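PDB 5L6G: FAD linked oxidase-like protein from Myceliophthora thermophila, which oxidises the C1 hydroxyl of xylooligosaccharides and other sugars to lactones, using a bicovalently bound FAD and reducing molecular oxygen to hydrogen peroxide. Local coordinates for residues H163-G168 and G218-F223; A186-A191 and P204-A209; Q257-N262 and E267-R272. All blocks are in the same frame, centred on the assembly; numbering follows the deposited sequence.

Contact 1: residues H163-G168 and G218-F223; sequences HSLHGG and GIVASF. With FAD (flavin-adenine dinucleotide), chain D.
Leu-165 of helix 160-165 reaches across to Val-220 and Phe-223 on strand 219-229. From CB, CG leaves beside the backbone N, anti to the carbonyl carbon (chi1 -68°). CG then lies at the edge of the Phe-223 ring, in its plane, 3.9 Å from Phe-223 CZ. The two methyls part there. CD2 stays with the phenyl rim, 3.7 Å from Phe-223 CE2. CD1 turns to the cofactor and lies 3.4 Å from C2A of the FAD adenine. The same Leu-165 CD1 also packs on Val-220 CG2, at 3.8 Å. The leucine therefore fills the angle between the phenyl ring and the adenine.

Ser-164 OG also sits close to Phe-223, 3.2 Å from CE2, but its hydrogen bond goes back to Val-160 O in its own helix. No hydrogen bond joins the two segments; the polar bonds go to FAD. Val-220 N donates to FAD N1A at 3.0 Å, and FAD N6A donates to Val-220 O. The backbone of one residue thus reads both the acceptor and the donor of the adenine. Near the flavin, His-163 ND1 is hydrogen-bonded to the ribityl O2' of FAD at 2.8 Å. His-163 NE2 is held by Gly-153 N, which helps fix the turn of the imidazole. Segments 163-168 and 218-223 together form part of the FAD site of the PCMH-type flavin-binding domain.

Contact 2: residues A186-A191 and P204-A209; sequences ADVVLA and PDLFWA
Val-188 and Leu-206 lie side by side and antiparallel, one coming from strand 183-189 and the other from helix 204-213. Both CB atoms point toward the opposite segment. The side chains meet through one methyl each, with Val-188 CG2 at 4.2 Å from Leu-206 CD2. The leucine has CG anti to its own N (chi1 170°), which carries the branch away from the helix backbone and toward the strand. In the valine, CG2 lies beside the backbone N and is the branch that touches; CG1 is the one anti to N.

Leu-190 approaches differently. Its CB does not point at the helix, but its extended end (chi2 179°) still comes nearer, and Leu-190 CD2 lies 4.4 Å from the same Leu-206 CD2. One leucine methyl thus serves two strand-side partners. The contact is wholly apolar, and no hydrogen bond crosses it. The distances are loose van der Waals ones, and the nearest backbone pair, Val-188 CA and Leu-206 CA, is 9.4 Å apart. Side chains alone bridge the gap.

Val-196 of strand 195-199 touches all three of these residues and completes the apolar cluster. Leu-206 also meets Leu-480 of helix 470-480, while Leu-190 borders a glycan. Helix 204-213 therefore lies between the sheet that holds strands 183-189 and 195-199 and the helix 470-480.

Contact 3: residues Q257-N262 and E267-R272; sequences QEWLLN and EEMNMR. With XYP (beta-D-xylopyranose), chain H.
A Met-aromatic contact joins helix 246-261 to strand 269-275, where Trp-259 meets Met-269 and Met-271. Met-269 SD lies at the edge of the indole, 5.5 Å from the centroid of the Trp-259 six-membered ring and 86° off its normal. The nearest ring atom is Trp-259 CH2, at 4.1 Å from that sulfur. Met-271 comes with its methyl instead, Met-271 CE lying 3.7 Å from Trp-259 CH2 and nearly as close to CZ3. Both methionines have CG anti to the backbone N, and in Met-271 the bend at the last torsion brings CE to the indole. The indole and the Met-271 chain cross at about a right angle. Leu-300 of helix 290-304 touches both Trp-259 and Met-271.

Strand 269-275 belongs to the eight-stranded antiparallel sheet, and Arg-272, next after Met-271, reaches the substrate site. Its chain runs extended from CG to NE. Arg-272 NH1 donates to O2 of the bound xylose at 2.8 Å, the oxygen lying in the guanidinium plane at its edge, with a bent N-H...O angle of 139°. Arg-272 NE is held by Gln-283 OE1, which helps to position the group. A leucine in place of this arginine would probably leave xylose O2 without this donor and Gln-283 OE1 without its mate. Tyr-451, Thr-154 and Glu-412 grip the same sugar.

Overall arrangement
Along the chain from the N terminus, the first of these segments is on helix 160-165. Then come strands 183-189 and 195-199 and helix 204-213, and strand 219-229 returns to close contact 1. Contact 2 opens and closes within that span, so its loop is the enclosed one. The two share a sheet: strands 183-189 and 219-229 are neighbours, joined by probable backbone hydrogen bonds such as Ala-221 N to Asp-187 O at 2.7 Å. Contact 3 follows in series and closes a short helix-to-strand loop. Its centre is about 28 Å from that of contact 1. Contacts 1 and 2 belong to the flavin-binding part; contact 3 ties helix 246-261 to the eight-stranded sheet, which carries Arg-272.

Contact 1: residues H163-G168 and G218-F223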
loop_
_atom_site.group_PDB
_atom_site.type_symbol
_atom_site.label_atom_id
_atom_site.label_comp_id
_atom_site.label_asym_id
_atom_site.label_seq_id
_atom_site.Cartn_x
_atom_site.Cartn_y
_atom_site.Cartn_z
ATOM N N HIS A 163 -0.948 -4.743 2.605
ATOM C CA HIS A 163 -1.011 -4.215 1.269
ATOM C C HIS A 163 -2.407 -4.323 0.677
ATOM O O HIS A 163 -2.965 -3.307 0.242
ATOM C CB HIS A 163 0.033 -4.927 0.417
ATOM C CG HIS A 163 0.164 -4.386 -0.963
ATOM N ND1 HIS A 163 0.837 -3.220 -1.255
ATOM C CD2 HIS A 163 -0.250 -4.895 -2.147
ATOM C CE1 HIS A 163 0.817 -3.028 -2.562
ATOM N NE2 HIS A 163 0.180 -4.042 -3.122
ATOM N N SER A 164 -2.970 -5.531 0.644
ATOM C CA SER A 164 -4.231 -5.778 -0.082
ATOM C C SER A 164 -5.435 -5.225 0.662
ATOM O O SER A 164 -6.460 -4.956 0.061
ATOM C CB SER A 164 -4.447 -7.267 -0.377
ATOM O OG SER A 164 -4.686 -8.016 0.808
ATOM N N LEU A 165 -5.307 -5.042 1.963
ATOM C CA LEU A 165 -6.441 -4.597 2.758
ATOM C C LEU A 165 -6.628 -3.088 2.744
ATOM O O LEU A 165 -7.663 -2.599 3.182
ATOM C CB LEU A 165 -6.348 -5.112 4.201
ATOM C CG LEU A 165 -6.503 -6.634 4.363
ATOM C CD1 LEU A 165 -6.231 -7.021 5.803
ATOM C CD2 LEU A 165 -7.867 -7.131 3.890
ATOM N N HIS A 166 -5.657 -2.360 2.228
ATOM C CA HIS A 166 -5.798 -0.920 2.135
ATOM C C HIS A 166 -5.627 -0.357 0.754
ATOM O O HIS A 166 -5.548 0.867 0.610
ATOM C CB HIS A 166 -4.814 -0.254 3.057
ATOM C CG HIS A 166 -4.895 -0.767 4.452
ATOM N ND1 HIS A 166 -4.170 -1.853 4.879
ATOM C CD2 HIS A 166 -5.637 -0.369 5.505
ATOM C CE1 HIS A 166 -4.454 -2.095 6.148
ATOM N NE2 HIS A 166 -5.328 -1.198 6.553
ATOM N N GLY A 167 -5.555 -1.223 -0.254
ATOM C CA GLY A 167 -5.464 -0.754 -1.640
ATOM C C GLY A 167 -4.450 -1.618 -2.376
ATOM O O GLY A 167 -4.715 -2.803 -2.623
ATOM N N GLY A 168 -3.290 -1.030 -2.681
ATOM C CA GLY A 168 -2.182 -1.745 -3.275
ATOM C C GLY A 168 -2.060 -1.456 -4.756
ATOM O O GLY A 168 -2.711 -2.089 -5.572
ATOM N N GLY A 218 -10.410 -7.027 12.174
ATOM C CA GLY A 218 -10.101 -8.398 12.549
ATOM C C GLY A 218 -8.762 -8.757 11.955
ATOM O O GLY A 218 -8.115 -7.920 11.348
ATOM N N ILE A 219 -8.316 -9.978 12.175
ATOM C CA ILE A 219 -7.107 -10.452 11.535
ATOM C C ILE A 219 -7.548 -11.387 10.437
ATOM O O ILE A 219 -8.190 -12.396 10.699
ATOM C CB ILE A 219 -6.192 -11.172 12.541
ATOM C CG1 ILE A 219 -5.776 -10.194 13.645
ATOM C CG2 ILE A 219 -4.974 -11.735 11.833
ATOM C CD1 ILE A 219 -4.784 -10.767 14.626
ATOM N N VAL A 220 -7.248 -11.022 9.205
ATOM C CA VAL A 220 -7.499 -11.908 8.071
ATOM C C VAL A 220 -6.520 -13.073 8.179
ATOM O O VAL A 220 -5.306 -12.873 8.248
ATOM C CB VAL A 220 -7.318 -11.168 6.744
ATOM C CG1 VAL A 220 -7.436 -12.132 5.583
ATOM C CG2 VAL A 220 -8.356 -10.077 6.619
ATOM N N ALA A 221 -7.069 -14.279 8.251
ATOM C CA ALA A 221 -6.284 -15.493 8.425
ATOM C C ALA A 221 -6.061 -16.241 7.129
ATOM O O ALA A 221 -5.189 -17.099 7.064
ATOM C CB ALA A 221 -6.957 -16.413 9.442
ATOM N N SER A 222 -6.843 -15.929 6.104
ATOM C CA SER A 222 -6.641 -16.503 4.795
ATOM C C SER A 222 -7.311 -15.590 3.804
ATOM O O SER A 222 -8.389 -15.054 4.097
ATOM C CB SER A 222 -7.229 -17.906 4.695
ATOM O OG SER A 222 -6.908 -18.485 3.434
ATOM N N PHE A 223 -6.640 -15.375 2.667
ATOM C CA PHE A 223 -7.195 -14.665 1.520
ATOM C C PHE A 223 -7.447 -15.643 0.389
ATOM O O PHE A 223 -6.684 -16.579 0.208
ATOM C CB PHE A 223 -6.184 -13.646 0.947
ATOM C CG PHE A 223 -5.909 -12.480 1.832
ATOM C CD1 PHE A 223 -4.935 -12.555 2.810
ATOM C CD2 PHE A 223 -6.617 -11.296 1.694
ATOM C CE1 PHE A 223 -4.673 -11.471 3.625
ATOM C CE2 PHE A 223 -6.355 -10.204 2.508
ATOM C CZ PHE A 223 -5.381 -10.283 3.479
HETATM P PA FAD D . 2.305 -4.495 8.109
HETATM O O1A FAD D . 2.539 -5.927 8.529
HETATM O O2A FAD D . 3.144 -3.455 8.782
HETATM O O5B FAD D . 0.769 -4.163 8.149
HETATM C C5B FAD D . 0.220 -2.897 7.772
HETATM C C4B FAD D . -1.144 -2.723 8.402
HETATM O O4B FAD D . -2.008 -3.770 7.953
HETATM C C3B FAD D . -1.109 -2.819 9.918
HETATM O O3B FAD D . -2.132 -2.010 10.460
HETATM C C2B FAD D . -1.434 -4.266 10.181
HETATM O O2B FAD D . -1.930 -4.512 11.491
HETATM C C1B FAD D . -2.430 -4.547 9.079
HETATM N N9A FAD D . -2.436 -5.973 8.742
HETATM C C8A FAD D . -1.416 -6.739 8.364
HETATM N N7A FAD D . -1.823 -8.015 8.162
HETATM C C5A FAD D . -3.132 -8.019 8.412
HETATM C C6A FAD D . -4.171 -9.046 8.420
HETATM N N6A FAD D . -3.803 -10.291 8.064
HETATM N N1A FAD D . -5.416 -8.672 8.784
HETATM C C2A FAD D . -5.746 -7.421 9.115
HETATM N N3A FAD D . -4.824 -6.413 9.128
HETATM C C4A FAD D . -3.534 -6.683 8.790
HETATM N N1 FAD D . 2.280 0.245 -1.487
HETATM C C2 FAD D . 1.670 0.350 -2.710
HETATM O O2 FAD D . 0.436 0.614 -2.758
HETATM N N3 FAD D . 2.366 0.138 -3.854
HETATM C C4 FAD D . 3.680 -0.193 -3.861
HETATM O O4 FAD D . 4.342 -0.391 -4.918
HETATM C C4X FAD D . 4.409 -0.316 -2.580
HETATM N N5 FAD D . 5.731 -0.640 -2.490
HETATM C C5X FAD D . 6.393 -0.782 -1.282
HETATM C C6 FAD D . 7.745 -1.143 -1.199
HETATM C C7 FAD D . 8.367 -1.254 0.055
HETATM C C7M FAD D . 9.829 -1.623 0.097
HETATM C C8 FAD D . 7.592 -1.041 1.327
HETATM C C8M FAD D . 8.224 -1.228 2.702
HETATM C C9 FAD D . 6.249 -0.697 1.218
HETATM C C9A FAD D . 5.620 -0.542 -0.030
HETATM N N10 FAD D . 4.254 -0.170 -0.152
HETATM C C10 FAD D . 3.602 -0.049 -1.382
HETATM C "C1'" FAD D . 3.421 0.093 1.015
HETATM C "C2'" FAD D . 2.684 -1.123 1.478
HETATM O "O2'" FAD D . 1.571 -1.306 0.598
HETATM C "C3'" FAD D . 2.161 -0.796 2.866
HETATM O "O3'" FAD D . 3.231 -0.447 3.751
HETATM C "C4'" FAD D . 1.420 -2.023 3.404
HETATM O "O4'" FAD D . 0.374 -1.583 4.282
HETATM C "C5'" FAD D . 2.397 -2.940 4.095
HETATM O "O5'" FAD D . 1.803 -4.229 4.268
HETATM P P FAD D . 2.516 -5.225 5.263
HETATM O O1P FAD D . 1.678 -6.443 5.492
HETATM O O2P FAD D . 3.932 -5.443 4.835
HETATM O O3P FAD D . 2.679 -4.298 6.559
#

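Contact 2: residues A186-A191 and P204-A209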
loop_
_atom_site.group_PDB
_atom_site.type_symbol
_atom_site.label_atom_id
_atom_site.label_comp_id
_atom_site.label_asym_id
_atom_site.label_seq_id
_atom_site.Cartn_x
_atom_site.Cartn_y
_atom_site.Cartn_z
ATOM N N ALA A 186 -12.200 -13.708 2.190
ATOM C CA ALA A 186 -11.225 -13.702 3.266
ATOM C C ALA A 186 -11.832 -14.395 4.470
ATOM O O ALA A 186 -13.011 -14.200 4.758
ATOM C CB ALA A 186 -10.854 -12.281 3.645
ATOM N N ASP A 187 -11.025 -15.190 5.163
ATOM C CA ASP A 187 -11.406 -15.714 6.460
ATOM C C ASP A 187 -10.832 -14.789 7.511
ATOM O O ASP A 187 -9.660 -14.413 7.434
ATOM C CB ASP A 187 -10.873 -17.119 6.662
ATOM C CG ASP A 187 -11.411 -18.108 5.641
ATOM O OD1 ASP A 187 -12.513 -17.894 5.089
ATOM O OD2 ASP A 187 -10.701 -19.081 5.372
ATOM N N VAL A 188 -11.647 -14.406 8.481
ATOM C CA VAL A 188 -11.282 -13.384 9.423
ATOM C C VAL A 188 -11.517 -13.842 10.844
ATOM O O VAL A 188 -12.553 -14.444 11.140
ATOM C CB VAL A 188 -12.114 -12.093 9.188
ATOM C CG1 VAL A 188 -11.544 -10.929 9.994
ATOM C CG2 VAL A 188 -12.174 -11.774 7.695
ATOM N N VAL A 189 -10.547 -13.559 11.699
ATOM C CA VAL A 189 -10.676 -13.750 13.143
ATOM C C VAL A 189 -11.104 -12.420 13.736
ATOM O O VAL A 189 -10.366 -11.434 13.656
ATOM C CB VAL A 189 -9.334 -14.163 13.774
ATOM C CG1 VAL A 189 -9.463 -14.347 15.285
ATOM C CG2 VAL A 189 -8.849 -15.447 13.112
ATOM N N LEU A 190 -12.288 -12.388 14.319
ATOM C CA LEU A 190 -12.810 -11.169 14.933
ATOM C C LEU A 190 -12.259 -10.955 16.341
ATOM O O LEU A 190 -11.634 -11.837 16.912
ATOM C CB LEU A 190 -14.337 -11.226 14.973
ATOM C CG LEU A 190 -15.023 -11.433 13.627
ATOM C CD1 LEU A 190 -16.537 -11.498 13.816
ATOM C CD2 LEU A 190 -14.676 -10.341 12.656
ATOM N N ALA A 191 -12.531 -9.769 16.892
ATOM C CA ALA A 191 -11.992 -9.356 18.168
ATOM C C ALA A 191 -12.325 -10.313 19.299
ATOM O O ALA A 191 -11.544 -10.436 20.232
ATOM C CB ALA A 191 -12.474 -7.947 18.514
ATOM N N PRO A 204 -21.345 -9.193 3.887
ATOM C CA PRO A 204 -20.986 -8.199 2.885
ATOM C C PRO A 204 -20.534 -6.862 3.471
ATOM O O PRO A 204 -19.705 -6.192 2.848
ATOM C CB PRO A 204 -22.272 -8.025 2.063
ATOM C CG PRO A 204 -23.372 -8.509 2.948
ATOM C CD PRO A 204 -22.756 -9.622 3.746
ATOM N N ASP A 205 -21.056 -6.474 4.643
ATOM C CA ASP A 205 -20.545 -5.261 5.307
ATOM C C ASP A 205 -19.063 -5.388 5.661
ATOM O O ASP A 205 -18.291 -4.451 5.473
ATOM C CB ASP A 205 -21.313 -4.938 6.576
ATOM C CG ASP A 205 -22.704 -4.423 6.311
ATOM O OD1 ASP A 205 -22.982 -3.894 5.210
ATOM O OD2 ASP A 205 -23.546 -4.573 7.229
ATOM N N LEU A 206 -18.682 -6.541 6.200
ATOM C CA LEU A 206 -17.298 -6.801 6.568
ATOM C C LEU A 206 -16.438 -6.867 5.315
ATOM O O LEU A 206 -15.335 -6.334 5.290
ATOM C CB LEU A 206 -17.191 -8.113 7.362
ATOM C CG LEU A 206 -15.774 -8.637 7.616
ATOM C CD1 LEU A 206 -14.919 -7.589 8.306
ATOM C CD2 LEU A 206 -15.823 -9.908 8.445
ATOM N N PHE A 207 -16.947 -7.509 4.272
ATOM C CA PHE A 207 -16.212 -7.592 3.019
ATOM C C PHE A 207 -15.951 -6.188 2.486
ATOM O O PHE A 207 -14.841 -5.860 2.077
ATOM C CB PHE A 207 -16.991 -8.413 2.004
ATOM C CG PHE A 207 -16.156 -8.882 0.858
ATOM C CD1 PHE A 207 -14.972 -9.563 1.095
ATOM C CD2 PHE A 207 -16.544 -8.657 -0.437
ATOM C CE1 PHE A 207 -14.187 -10.012 0.046
ATOM C CE2 PHE A 207 -15.766 -9.109 -1.499
ATOM C CZ PHE A 207 -14.586 -9.787 -1.247
ATOM N N TRP A 208 -16.977 -5.349 2.536
ATOM C CA TRP A 208 -16.838 -3.934 2.181
ATOM C C TRP A 208 -15.782 -3.258 3.063
ATOM O O TRP A 208 -14.851 -2.648 2.545
ATOM C CB TRP A 208 -18.205 -3.229 2.288
ATOM C CG TRP A 208 -18.176 -1.770 1.920
ATOM C CD1 TRP A 208 -18.378 -1.233 0.694
ATOM C CD2 TRP A 208 -17.934 -0.670 2.806
ATOM N NE1 TRP A 208 -18.281 0.140 0.752
ATOM C CE2 TRP A 208 -17.998 0.505 2.040
ATOM C CE3 TRP A 208 -17.663 -0.569 4.173
ATOM C CZ2 TRP A 208 -17.808 1.762 2.593
ATOM C CZ3 TRP A 208 -17.484 0.677 4.722
ATOM C CH2 TRP A 208 -17.547 1.826 3.937
ATOM N N ALA A 209 -15.891 -3.396 4.385
ATOM C CA ALA A 209 -14.946 -2.727 5.290
ATOM C C ALA A 209 -13.498 -3.222 5.113
ATOM O O ALA A 209 -12.556 -2.423 5.108
ATOM C CB ALA A 209 -15.388 -2.856 6.740
#

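Contact 3: residues Q257-N262 and E267-R272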
loop_
_atom_site.group_PDB
_atom_site.type_symbol
_atom_site.label_atom_id
_atom_site.label_comp_id
_atom_site.label_asym_id
_atom_site.label_seq_id
_atom_site.Cartn_x
_atom_site.Cartn_y
_atom_site.Cartn_z
ATOM N N GLN A 257 -1.474 15.932 -16.947
ATOM C CA GLN A 257 -2.784 15.698 -16.348
ATOM C C GLN A 257 -3.917 15.838 -17.346
ATOM O O GLN A 257 -4.885 15.078 -17.285
ATOM C CB GLN A 257 -3.025 16.594 -15.133
ATOM C CG GLN A 257 -3.235 18.057 -15.399
ATOM C CD GLN A 257 -3.325 18.842 -14.111
ATOM O OE1 GLN A 257 -3.144 18.285 -13.009
ATOM N NE2 GLN A 257 -3.611 20.147 -14.232
ATOM N N GLU A 258 -3.812 16.807 -18.249
ATOM C CA GLU A 258 -4.822 16.983 -19.278
ATOM C C GLU A 258 -4.857 15.740 -20.193
ATOM O O GLU A 258 -5.933 15.214 -20.495
ATOM C CB GLU A 258 -4.556 18.286 -20.052
ATOM C CG GLU A 258 -5.615 18.663 -21.053
ATOM C CD GLU A 258 -5.304 19.966 -21.786
ATOM O OE1 GLU A 258 -4.713 20.879 -21.168
ATOM O OE2 GLU A 258 -5.691 20.069 -22.979
ATOM N N TRP A 259 -3.682 15.237 -20.562
ATOM C CA TRP A 259 -3.578 14.011 -21.363
ATOM C C TRP A 259 -4.240 12.832 -20.634
ATOM O O TRP A 259 -5.047 12.123 -21.210
ATOM C CB TRP A 259 -2.113 13.715 -21.651
ATOM C CG TRP A 259 -1.790 12.410 -22.285
ATOM C CD1 TRP A 259 -1.884 12.087 -23.612
ATOM C CD2 TRP A 259 -1.287 11.247 -21.622
ATOM N NE1 TRP A 259 -1.472 10.778 -23.806
ATOM C CE2 TRP A 259 -1.103 10.248 -22.601
ATOM C CE3 TRP A 259 -0.966 10.958 -20.292
ATOM C CZ2 TRP A 259 -0.617 8.977 -22.291
ATOM C CZ3 TRP A 259 -0.491 9.699 -19.977
ATOM C CH2 TRP A 259 -0.309 8.723 -20.977
ATOM N N LEU A 260 -3.913 12.641 -19.364
ATOM C CA LEU A 260 -4.450 11.502 -18.617
ATOM C C LEU A 260 -5.963 11.629 -18.458
ATOM O O LEU A 260 -6.720 10.697 -18.707
ATOM C CB LEU A 260 -3.790 11.391 -17.238
ATOM C CG LEU A 260 -4.192 10.197 -16.364
ATOM C CD1 LEU A 260 -3.829 8.879 -17.016
ATOM C CD2 LEU A 260 -3.526 10.324 -15.011
ATOM N N LEU A 261 -6.391 12.813 -18.069
ATOM C CA LEU A 261 -7.771 13.076 -17.764
ATOM C C LEU A 261 -8.633 12.915 -19.008
ATOM O O LEU A 261 -9.795 12.511 -18.924
ATOM C CB LEU A 261 -7.859 14.474 -17.162
ATOM C CG LEU A 261 -9.101 14.968 -16.472
ATOM C CD1 LEU A 261 -9.520 14.058 -15.340
ATOM C CD2 LEU A 261 -8.826 16.407 -16.003
ATOM N N ASN A 262 -8.054 13.174 -20.172
ATOM C CA ASN A 262 -8.753 12.975 -21.424
ATOM C C ASN A 262 -8.589 11.609 -22.089
ATOM O O ASN A 262 -8.926 11.458 -23.245
ATOM C CB ASN A 262 -8.395 14.098 -22.399
ATOM C CG ASN A 262 -9.090 15.398 -22.038
ATOM O OD1 ASN A 262 -10.282 15.564 -22.292
ATOM N ND2 ASN A 262 -8.366 16.294 -21.367
ATOM N N GLU A 267 -5.246 1.334 -21.652
ATOM C CA GLU A 267 -5.393 0.371 -20.572
ATOM C C GLU A 267 -4.115 -0.417 -20.306
ATOM O O GLU A 267 -3.804 -0.683 -19.152
ATOM C CB GLU A 267 -6.545 -0.596 -20.854
ATOM C CG GLU A 267 -7.917 0.062 -20.848
ATOM C CD GLU A 267 -9.059 -0.933 -20.918
ATOM O OE1 GLU A 267 -8.832 -2.150 -20.707
ATOM O OE2 GLU A 267 -10.197 -0.494 -21.178
ATOM N N GLU A 268 -3.366 -0.746 -21.355
ATOM C CA GLU A 268 -2.152 -1.569 -21.241
ATOM C C GLU A 268 -0.973 -0.830 -20.594
ATOM O O GLU A 268 0.002 -1.469 -20.184
ATOM C CB GLU A 268 -1.685 -2.034 -22.629
ATOM C CG GLU A 268 -2.646 -2.961 -23.357
ATOM C CD GLU A 268 -3.762 -2.259 -24.109
ATOM O OE1 GLU A 268 -3.866 -1.001 -24.112
ATOM O OE2 GLU A 268 -4.545 -3.008 -24.718
ATOM N N MET A 269 -1.054 0.498 -20.527
ATOM C CA MET A 269 0.027 1.329 -20.023
ATOM C C MET A 269 -0.139 1.639 -18.538
ATOM O O MET A 269 -1.216 1.991 -18.105
ATOM C CB MET A 269 0.064 2.645 -20.798
ATOM C CG MET A 269 1.256 3.537 -20.491
ATOM S SD MET A 269 1.327 4.963 -21.576
ATOM C CE MET A 269 1.644 4.200 -23.178
ATOM N N ASN A 270 0.954 1.527 -17.796
ATOM C CA ASN A 270 0.971 1.726 -16.356
ATOM C C ASN A 270 2.187 2.559 -16.100
ATOM O O ASN A 270 3.285 2.182 -16.530
ATOM C CB ASN A 270 1.111 0.398 -15.618
ATOM C CG ASN A 270 -0.036 -0.526 -15.878
ATOM O OD1 ASN A 270 -0.971 -0.587 -15.083
ATOM N ND2 ASN A 270 -0.001 -1.225 -17.029
ATOM N N MET A 271 2.009 3.706 -15.460
ATOM C CA MET A 271 3.059 4.733 -15.484
ATOM C C MET A 271 2.995 5.645 -14.269
ATOM O O MET A 271 1.949 5.802 -13.675
ATOM C CB MET A 271 2.962 5.561 -16.746
ATOM C CG MET A 271 4.196 6.374 -17.079
ATOM S SD MET A 271 4.208 6.996 -18.765
ATOM C CE MET A 271 2.570 7.737 -18.889
ATOM N N ARG A 272 4.147 6.210 -13.921
ATOM C CA ARG A 272 4.277 7.179 -12.857
ATOM C C ARG A 272 5.420 8.148 -13.171
ATOM O O ARG A 272 6.298 7.853 -13.977
ATOM C CB ARG A 272 4.606 6.462 -11.565
ATOM C CG ARG A 272 6.034 5.915 -11.523
ATOM C CD ARG A 272 6.182 4.912 -10.375
ATOM N NE ARG A 272 7.536 4.413 -10.250
ATOM C CZ ARG A 272 7.913 3.479 -9.388
ATOM N NH1 ARG A 272 7.027 2.918 -8.581
ATOM N NH2 ARG A 272 9.176 3.089 -9.354
HETATM O O1 XYP H . 5.249 3.162 -4.382
HETATM C C1 XYP H . 6.380 2.401 -3.966
HETATM C C2 XYP H . 7.379 2.318 -5.119
HETATM C C3 XYP H . 8.691 1.690 -4.668
HETATM C C4 XYP H . 9.221 2.410 -3.432
HETATM C C5 XYP H . 8.151 2.473 -2.334
HETATM O O2 XYP H . 6.792 1.524 -6.151
HETATM O O3 XYP H . 9.641 1.668 -5.747
HETATM O O4 XYP H . 10.341 1.696 -2.894
HETATM O O5 XYP H . 6.933 3.028 -2.820
#